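Local coordinates for beta-N-acetylhexosaminidase (Mycobacterium smegmatis, PDB 4YYF), which probably catalyses the hydrolysis of terminal non-reducing N-acetyl-D-hexosamine residues from N-acetyl-beta-D-hexosaminides as a family 3 glycoside hydrolase, at residues R173-D178 with T183-A188; S177-V182 with M229-V234; A188-L193 with V198-K203. The protein carries 1 engineered substitution. All coordinates share one frame; numbering follows the deposited sequence.

All three contacts use helix 179-196 of the family 3 barrel domain. Going from the N terminus, contact 1 comes first: the loop after strand 153-154 turns back on the helix it leads into, closing a short loop. Contact 2 starts from the same region, sharing Ser177 and Asp178 with contact 1, but reaches far along the chain to the loop before helix 234-239. Contact 3, between 188-193 and 198-203, falls wholly within that long span and follows contact 1 in series, sharing Ala188. Together they tie the helix to its entry loop, to the next barrel strand and to the loop region beyond it; contacts 2 and 3 do not touch, their centres being about 17 Å apart.

Contact 1. Residues R173-D178 with T183-A188. With ACT (acetate ion), chain D.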
loop_
_atom_site.group_PDB
_atom_site.type_symbol
_atom_site.label_atom_id
_atom_site.label_comp_id
_atom_site.label_asym_id
_atom_site.label_seq_id
_atom_site.Cartn_x
_atom_site.Cartn_y
_atom_site.Cartn_z
ATOM N N ARG A 173 -10.925 -11.153 -5.959
ATOM C CA ARG A 173 -10.522 -9.827 -5.497
ATOM C C ARG A 173 -10.404 -8.856 -6.669
ATOM O O ARG A 173 -10.262 -7.649 -6.476
ATOM C CB ARG A 173 -9.180 -9.891 -4.764
ATOM C CG ARG A 173 -9.183 -10.720 -3.491
ATOM C CD ARG A 173 -7.740 -10.968 -3.042
ATOM N NE ARG A 173 -7.059 -9.732 -2.637
ATOM C CZ ARG A 173 -5.742 -9.614 -2.505
ATOM N NH1 ARG A 173 -4.957 -10.645 -2.780
ATOM N NH2 ARG A 173 -5.210 -8.467 -2.096
ATOM N N SER A 174 -10.442 -9.388 -7.884
ATOM C CA SER A 174 -10.362 -8.557 -9.088
ATOM C C SER A 174 -11.744 -8.214 -9.618
ATOM O O SER A 174 -12.635 -9.061 -9.626
ATOM C CB SER A 174 -9.583 -9.282 -10.188
ATOM O OG SER A 174 -9.889 -8.724 -11.461
ATOM N N PHE A 175 -11.915 -6.979 -10.081
ATOM C CA PHE A 175 -13.199 -6.551 -10.635
ATOM C C PHE A 175 -13.500 -7.152 -12.008
ATOM O O PHE A 175 -14.622 -7.053 -12.483
ATOM C CB PHE A 175 -13.293 -5.015 -10.705
ATOM C CG PHE A 175 -13.508 -4.359 -9.369
ATOM C CD1 PHE A 175 -14.782 -4.307 -8.805
ATOM C CD2 PHE A 175 -12.445 -3.822 -8.668
ATOM C CE1 PHE A 175 -14.984 -3.706 -7.572
ATOM C CE2 PHE A 175 -12.635 -3.226 -7.436
ATOM C CZ PHE A 175 -13.916 -3.176 -6.878
ATOM N N GLY A 176 -12.516 -7.758 -12.659
ATOM C CA GLY A 176 -12.805 -8.422 -13.919
ATOM C C GLY A 176 -11.603 -8.791 -14.767
ATOM O O GLY A 176 -10.461 -8.494 -14.423
ATOM N N SER A 177 -11.879 -9.452 -15.884
ATOM C CA SER A 177 -10.854 -9.894 -16.822
ATOM C C SER A 177 -10.691 -8.884 -17.946
ATOM O O SER A 177 -9.804 -9.011 -18.784
ATOM C CB SER A 177 -11.233 -11.246 -17.418
ATOM O OG SER A 177 -12.537 -11.201 -17.968
ATOM N N ASP A 178 -11.569 -7.890 -17.966
ATOM C CA ASP A 178 -11.542 -6.851 -18.988
ATOM C C ASP A 178 -11.005 -5.578 -18.333
ATOM O O ASP A 178 -11.611 -5.062 -17.397
ATOM C CB ASP A 178 -12.957 -6.637 -19.539
ATOM C CG ASP A 178 -13.014 -5.612 -20.667
ATOM O OD1 ASP A 178 -12.118 -4.753 -20.766
ATOM O OD2 ASP A 178 -13.977 -5.658 -21.456
ATOM N N THR A 183 -11.237 -0.616 -14.883
ATOM C CA THR A 183 -11.119 0.840 -14.794
ATOM C C THR A 183 -12.409 1.476 -14.289
ATOM O O THR A 183 -12.392 2.304 -13.382
ATOM C CB THR A 183 -10.740 1.442 -16.143
ATOM O OG1 THR A 183 -9.504 0.857 -16.580
ATOM C CG2 THR A 183 -10.591 2.959 -16.031
ATOM N N GLU A 184 -13.535 1.074 -14.868
ATOM C CA GLU A 184 -14.821 1.612 -14.440
ATOM C C GLU A 184 -15.126 1.291 -12.981
ATOM O O GLU A 184 -15.434 2.188 -12.199
ATOM C CB GLU A 184 -15.947 1.086 -15.332
ATOM C CG GLU A 184 -17.248 1.831 -15.143
ATOM C CD GLU A 184 -18.400 1.189 -15.887
ATOM O OE1 GLU A 184 -18.205 0.097 -16.468
ATOM O OE2 GLU A 184 -19.500 1.782 -15.883
ATOM N N TYR A 185 -15.030 0.018 -12.608
ATOM C CA TYR A 185 -15.456 -0.399 -11.273
ATOM C C TYR A 185 -14.455 -0.069 -10.170
ATOM O O TYR A 185 -14.833 0.476 -9.118
ATOM C CB TYR A 185 -15.854 -1.884 -11.265
ATOM C CG TYR A 185 -17.228 -2.109 -11.824
ATOM C CD1 TYR A 185 -17.447 -2.139 -13.198
ATOM C CD2 TYR A 185 -18.319 -2.272 -10.979
ATOM C CE1 TYR A 185 -18.724 -2.332 -13.717
ATOM C CE2 TYR A 185 -19.597 -2.461 -11.484
ATOM C CZ TYR A 185 -19.789 -2.492 -12.848
ATOM O OH TYR A 185 -21.056 -2.686 -13.332
ATOM N N ALA A 186 -13.177 -0.368 -10.387
ATOM C CA ALA A 186 -12.183 0.028 -9.385
ATOM C C ALA A 186 -12.126 1.553 -9.275
ATOM O O ALA A 186 -11.915 2.108 -8.190
ATOM C CB ALA A 186 -10.809 -0.531 -9.722
ATOM N N GLY A 187 -12.288 2.232 -10.404
ATOM C CA GLY A 187 -12.307 3.688 -10.394
ATOM C C GLY A 187 -13.418 4.220 -9.503
ATOM O O GLY A 187 -13.223 5.173 -8.733
ATOM N N ALA A 188 -14.580 3.589 -9.599
ATOM C CA ALA A 188 -15.728 3.959 -8.784
ATOM C C ALA A 188 -15.433 3.673 -7.324
ATOM O O ALA A 188 -15.772 4.479 -6.446
ATOM C CB ALA A 188 -16.992 3.196 -9.236
HETATM C C ACT D . -1.188 -9.675 -2.355
HETATM O O ACT D . -0.498 -9.126 -1.463
HETATM O OXT ACT D . -2.325 -10.056 -2.009
HETATM C CH3 ACT D . -0.685 -9.885 -3.751
#
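Phe175 lays its ring against the backbone of Tyr185 and Ala186, and van der Waals packing, of the ring face on the main chain and of its atoms on the two CB atoms, joins the segments; no hydrogen bond crosses. One face of the ring meets the helix main chain: Tyr185 C stands 4.3 Å above the ring plane over its centre, and Ala186 N is offset toward the rim. The two ortho carbons have different neighbours. Phe175 CD1 lies 3.6 Å from Tyr185 CB, whereas Phe175 CD2 lies 3.8 Å from the methyl carbon CB of Ala186. The torsion that turns Phe175 CG anti to its own carbonyl carbon (chi1 -74°) is what brings the face down on the helix. Tyr185 offers mainly CB; its ring runs on away from the loop, and its hydroxyl bonds to Lys130 O.

Polar contacts hold the loop itself. Gly176 N donates to Ser174 OG at 3.0 Å, an ST turn, and the same hydroxyl bonds to Asp160 O. Farther off, Arg173 meets an acetate ion, probably from the crystallisation liquor, at the edge of its guanidinium group. Arg173 NH1 donates to acetate OXT at 2.8 Å and 160°, while NH2 adds a weak bond to that oxygen. Second partners fix the guanidinium: NH2 forms a salt bridge to Glu106 and NH1 bonds to Val169 O.

Around the pair, Tyr185 touches Val135 of helix 132-148, Ala186 rests on loop residues Pro157 and Val159, and Arg173 extends to Lys203 and His204 of strand 199-205.

Contact 2. Residues S177-V182 with M229-V234; sequences SDPAVV and MGDDLV
Pro179 is the point at which the start of helix 179-196 meets the 229-234 loop, and its ring carbons touch two residues there. Pro179 CG comes within 3.2 Å of Asp231 OD1, a close carbon-to-oxygen approach, and the two side chains cross at about a right angle. The neighbouring ring carbon serves two partners: Pro179 CB lies 3.7 Å from the backbone oxygen Asp231 O and 3.8 Å from Val234 CB. Val234 CG1 is a little farther from the same ring carbon. No hydrogen bond joins the segments, so contact rests on the van der Waals fit of the ring against a carboxylate oxygen, a carbonyl oxygen and a valine side chain.

The loop partners are set by a type I beta turn from Asp231 to Val234, whose closing bond runs from Val234 N to Asp231 O at 3.1 Å. That oxygen therefore has both a backbone donor and the proline beside it. With CG anti to its backbone N (chi1 -166°), the torsion carries the Asp231 carboxylate close to the ring, although CB itself does not point there. In the TIM-barrel domain this joins the N-terminal end of helix 179-196 to the short link between helices 225-229 and 234-239.

On the helix side, Pro179 follows the N-cap residue. Asp178 OD1 accepts from Ala180 N at 2.9 Å, the donor lying 38° out of the carboxylate plane, and Asp178 O accepts from Val182 N at 3.0 Å. Pro179 O bonds in turn to Thr183 OG1.

Farther out, Asp231 also packs on Val161 and His210, and its neighbour Asp232 holds His210 ND1 through OD2. Leu233 lies against Leu225 and Leu228 of helix 225-229.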
loop_
_atom_site.group_PDB
_atom_site.type_symbol
_atom_site.label_atom_id
_atom_site.label_comp_id
_atom_site.label_asym_id
_atom_site.label_seq_id
_atom_site.Cartn_x
_atom_site.Cartn_y
_atom_site.Cartn_z
ATOM N N SER A 177 -11.879 -9.452 -15.884
ATOM C CA SER A 177 -10.854 -9.894 -16.822
ATOM C C SER A 177 -10.691 -8.884 -17.946
ATOM O O SER A 177 -9.804 -9.011 -18.784
ATOM C CB SER A 177 -11.233 -11.246 -17.418
ATOM O OG SER A 177 -12.537 -11.201 -17.968
ATOM N N ASP A 178 -11.569 -7.890 -17.966
ATOM C CA ASP A 178 -11.542 -6.851 -18.988
ATOM C C ASP A 178 -11.005 -5.578 -18.333
ATOM O O ASP A 178 -11.611 -5.062 -17.397
ATOM C CB ASP A 178 -12.957 -6.637 -19.539
ATOM C CG ASP A 178 -13.014 -5.612 -20.667
ATOM O OD1 ASP A 178 -12.118 -4.753 -20.766
ATOM O OD2 ASP A 178 -13.977 -5.658 -21.456
ATOM N N PRO A 179 -9.869 -5.061 -18.829
ATOM C CA PRO A 179 -9.258 -3.874 -18.209
ATOM C C PRO A 179 -10.212 -2.682 -18.187
ATOM O O PRO A 179 -10.107 -1.847 -17.300
ATOM C CB PRO A 179 -8.075 -3.551 -19.134
ATOM C CG PRO A 179 -7.829 -4.785 -19.923
ATOM C CD PRO A 179 -9.150 -5.489 -20.042
ATOM N N ALA A 180 -11.116 -2.596 -19.157
ATOM C CA ALA A 180 -12.046 -1.464 -19.213
ATOM C C ALA A 180 -13.067 -1.578 -18.084
ATOM O O ALA A 180 -13.489 -0.571 -17.505
ATOM C CB ALA A 180 -12.741 -1.393 -20.574
ATOM N N VAL A 181 -13.457 -2.812 -17.771
ATOM C CA VAL A 181 -14.350 -3.069 -16.643
ATOM C C VAL A 181 -13.649 -2.758 -15.328
ATOM O O VAL A 181 -14.244 -2.142 -14.435
ATOM C CB VAL A 181 -14.869 -4.519 -16.655
ATOM C CG1 VAL A 181 -15.647 -4.824 -15.378
ATOM C CG2 VAL A 181 -15.740 -4.742 -17.875
ATOM N N VAL A 182 -12.385 -3.163 -15.202
ATOM C CA VAL A 182 -11.629 -2.841 -13.998
ATOM C C VAL A 182 -11.556 -1.333 -13.811
ATOM O O VAL A 182 -11.814 -0.824 -12.720
ATOM C CB VAL A 182 -10.210 -3.453 -14.010
ATOM C CG1 VAL A 182 -9.368 -2.881 -12.864
ATOM C CG2 VAL A 182 -10.293 -4.973 -13.908
HETATM N N MSE A 229 1.555 -3.958 -20.910
HETATM C CA MSE A 229 1.268 -2.634 -21.479
HETATM C C MSE A 229 -0.108 -2.539 -22.112
HETATM O O MSE A 229 -0.718 -1.473 -22.095
HETATM C CB MSE A 229 2.309 -2.234 -22.528
HETATM C CG MSE A 229 3.646 -1.847 -21.957
HETATM SE SE MSE A 229 3.603 -0.195 -20.910
HETATM C CE MSE A 229 5.520 0.079 -21.110
ATOM N N GLY A 230 -0.594 -3.645 -22.673
ATOM C CA GLY A 230 -1.888 -3.635 -23.339
ATOM C C GLY A 230 -3.042 -4.194 -22.519
ATOM O O GLY A 230 -4.163 -4.296 -23.011
ATOM N N ASP A 231 -2.780 -4.543 -21.263
ATOM C CA ASP A 231 -3.764 -5.264 -20.456
ATOM C C ASP A 231 -3.722 -4.820 -18.992
ATOM O O ASP A 231 -4.472 -3.924 -18.564
ATOM C CB ASP A 231 -3.489 -6.774 -20.586
ATOM C CG ASP A 231 -4.624 -7.640 -20.075
ATOM O OD1 ASP A 231 -5.645 -7.100 -19.613
ATOM O OD2 ASP A 231 -4.498 -8.879 -20.160
ATOM N N ASP A 232 -2.830 -5.434 -18.229
ATOM C CA ASP A 232 -2.745 -5.188 -16.793
ATOM C C ASP A 232 -2.497 -3.724 -16.414
ATOM O O ASP A 232 -2.941 -3.268 -15.364
ATOM C CB ASP A 232 -1.659 -6.079 -16.166
ATOM C CG ASP A 232 -1.800 -7.551 -16.561
ATOM O OD1 ASP A 232 -1.767 -7.845 -17.780
ATOM O OD2 ASP A 232 -1.946 -8.411 -15.657
ATOM N N LEU A 233 -1.780 -2.990 -17.255
ATOM C CA LEU A 233 -1.398 -1.622 -16.907
ATOM C C LEU A 233 -2.461 -0.610 -17.308
ATOM O O LEU A 233 -2.386 0.555 -16.928
ATOM C CB LEU A 233 -0.054 -1.247 -17.559
ATOM C CG LEU A 233 1.165 -1.829 -16.845
ATOM C CD1 LEU A 233 2.432 -1.688 -17.677
ATOM C CD2 LEU A 233 1.350 -1.174 -15.478
ATOM N N VAL A 234 -3.441 -1.051 -18.091
ATOM C CA VAL A 234 -4.465 -0.133 -18.606
ATOM C C VAL A 234 -5.209 0.690 -17.527
ATOM O O VAL A 234 -5.349 1.906 -17.683
ATOM C CB VAL A 234 -5.434 -0.844 -19.592
ATOM C CG1 VAL A 234 -6.594 0.059 -19.966
ATOM C CG2 VAL A 234 -4.669 -1.273 -20.844
#

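Contact 3. Residues A188-L193 with V198-K203; sequences AYARGL and VLPVLK
Buried helix-on-strand packing joins Ala190 and Leu193, on the inner side of helix 179-196, to Val198 and Pro200 in the segment leading into strand 199-205, with one hydrogen bond at the turn between them. That bond runs from Val198 N to Leu193 O, 3.0 Å long with an N-H...O angle of 154°. The donor sits 36° out of the carbonyl plane, and its amide comes five residues after the carbonyl. Val198 CB also rests 3.5 Å from Leu193 O, so side chain and amide of one residue both meet this carbonyl.

Strand 153-154, helix 179-196 and strand 199-205 form a beta-alpha-beta crossover of the TIM barrel, the two strands pairing in parallel, and this contact lies in its second half.

Van der Waals packing continues along the pair. Leu193 CG stands anti to its carbonyl carbon (chi1 -69°), which carries CD1 to 3.9 Å from Pro200 CB, the leucine and the proline running antiparallel alongside one another. Ala190 meets the same proline through its methyl, CB to CB at 4.1 Å, and through a carbon-to-oxygen contact, Ala190 O lying 3.6 Å from Pro200 CG.

Val198 and Pro200 turn to the helix, while Leu199 and Val201 point away from it and pack on Val153 and Ala246 of the flanking strands. Leu193 and Val198 both touch Asp154. Farther along the strand, Lys203 NZ forms a salt bridge with Glu106.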
loop_
_atom_site.group_PDB
_atom_site.type_symbol
_atom_site.label_atom_id
_atom_site.label_comp_id
_atom_site.label_asym_id
_atom_site.label_seq_id
_atom_site.Cartn_x
_atom_site.Cartn_y
_atom_site.Cartn_z
ATOM N N ALA A 188 -14.580 3.589 -9.599
ATOM C CA ALA A 188 -15.728 3.959 -8.784
ATOM C C ALA A 188 -15.433 3.673 -7.324
ATOM O O ALA A 188 -15.772 4.479 -6.446
ATOM C CB ALA A 188 -16.992 3.196 -9.236
ATOM N N TYR A 189 -14.797 2.534 -7.064
ATOM C CA TYR A 189 -14.512 2.141 -5.690
ATOM C C TYR A 189 -13.512 3.128 -5.084
ATOM O O TYR A 189 -13.656 3.548 -3.933
ATOM C CB TYR A 189 -13.995 0.683 -5.599
ATOM C CG TYR A 189 -14.262 0.051 -4.241
ATOM C CD1 TYR A 189 -13.436 0.319 -3.151
ATOM C CD2 TYR A 189 -15.358 -0.787 -4.037
ATOM C CE1 TYR A 189 -13.700 -0.240 -1.887
ATOM C CE2 TYR A 189 -15.619 -1.359 -2.778
ATOM C CZ TYR A 189 -14.784 -1.078 -1.721
ATOM O OH TYR A 189 -15.037 -1.626 -0.478
ATOM N N ALA A 190 -12.497 3.496 -5.859
ATOM C CA ALA A 190 -11.477 4.430 -5.370
ATOM C C ALA A 190 -12.101 5.795 -5.101
ATOM O O ALA A 190 -11.770 6.460 -4.110
ATOM C CB ALA A 190 -10.311 4.541 -6.361
ATOM N N ARG A 191 -13.020 6.199 -5.979
ATOM C CA ARG A 191 -13.655 7.506 -5.881
ATOM C C ARG A 191 -14.518 7.580 -4.611
ATOM O O ARG A 191 -14.566 8.617 -3.941
ATOM C CB ARG A 191 -14.470 7.787 -7.164
ATOM C CG ARG A 191 -15.029 9.201 -7.270
ATOM C CD ARG A 191 -15.534 9.511 -8.688
ATOM N NE ARG A 191 -16.289 8.400 -9.278
ATOM C CZ ARG A 191 -17.616 8.295 -9.269
ATOM N NH1 ARG A 191 -18.365 9.236 -8.698
ATOM N NH2 ARG A 191 -18.194 7.241 -9.839
ATOM N N GLY A 192 -15.188 6.472 -4.288
ATOM C CA GLY A 192 -16.011 6.388 -3.088
ATOM C C GLY A 192 -15.173 6.511 -1.835
ATOM O O GLY A 192 -15.514 7.268 -0.923
ATOM N N LEU A 193 -14.053 5.793 -1.795
ATOM C CA LEU A 193 -13.140 5.881 -0.654
ATOM C C LEU A 193 -12.611 7.291 -0.508
ATOM O O LEU A 193 -12.615 7.863 0.584
ATOM C CB LEU A 193 -11.964 4.911 -0.831
ATOM C CG LEU A 193 -12.264 3.414 -0.738
ATOM C CD1 LEU A 193 -10.978 2.629 -0.971
ATOM C CD2 LEU A 193 -12.869 3.043 0.617
ATOM N N VAL A 198 -10.804 8.767 2.769
ATOM C CA VAL A 198 -9.854 7.672 2.957
ATOM C C VAL A 198 -8.924 7.696 1.760
ATOM O O VAL A 198 -9.382 7.910 0.642
ATOM C CB VAL A 198 -10.585 6.298 2.989
ATOM C CG1 VAL A 198 -9.584 5.139 3.032
ATOM C CG2 VAL A 198 -11.528 6.222 4.188
ATOM N N LEU A 199 -7.623 7.487 1.976
ATOM C CA LEU A 199 -6.694 7.401 0.850
ATOM C C LEU A 199 -6.794 6.021 0.207
ATOM O O LEU A 199 -6.462 5.020 0.840
ATOM C CB LEU A 199 -5.245 7.625 1.320
ATOM C CG LEU A 199 -4.186 7.477 0.219
ATOM C CD1 LEU A 199 -4.275 8.638 -0.822
ATOM C CD2 LEU A 199 -2.777 7.415 0.839
ATOM N N PRO A 200 -7.255 5.953 -1.051
ATOM C CA PRO A 200 -7.259 4.644 -1.712
ATOM C C PRO A 200 -5.882 4.304 -2.292
ATOM O O PRO A 200 -5.098 5.207 -2.616
ATOM C CB PRO A 200 -8.301 4.813 -2.821
ATOM C CG PRO A 200 -8.304 6.281 -3.131
ATOM C CD PRO A 200 -7.812 7.024 -1.907
ATOM N N VAL A 201 -5.576 3.010 -2.378
ATOM C CA VAL A 201 -4.278 2.564 -2.899
ATOM C C VAL A 201 -4.506 1.517 -3.992
ATOM O O VAL A 201 -4.977 0.423 -3.710
ATOM C CB VAL A 201 -3.388 1.958 -1.791
ATOM C CG1 VAL A 201 -1.963 1.683 -2.341
ATOM C CG2 VAL A 201 -3.305 2.896 -0.561
ATOM N N LEU A 202 -4.179 1.866 -5.234
ATOM C CA LEU A 202 -4.312 0.949 -6.369
ATOM C C LEU A 202 -3.234 -0.139 -6.303
ATOM O O LEU A 202 -2.057 0.172 -6.141
ATOM C CB LEU A 202 -4.148 1.729 -7.673
ATOM C CG LEU A 202 -4.965 3.017 -7.822
ATOM C CD1 LEU A 202 -4.565 3.749 -9.100
ATOM C CD2 LEU A 202 -6.460 2.705 -7.844
ATOM N N LYS A 203 -3.613 -1.409 -6.444
ATOM C CA LYS A 203 -2.637 -2.506 -6.304
ATOM C C LYS A 203 -2.999 -3.657 -7.258
ATOM O O LYS A 203 -4.163 -3.754 -7.657
ATOM C CB LYS A 203 -2.581 -2.973 -4.837
ATOM C CG LYS A 203 -3.829 -3.711 -4.357
ATOM C CD LYS A 203 -3.844 -3.824 -2.814
ATOM C CE LYS A 203 -4.945 -4.772 -2.330
ATOM N NZ LYS A 203 -4.981 -4.858 -0.828
#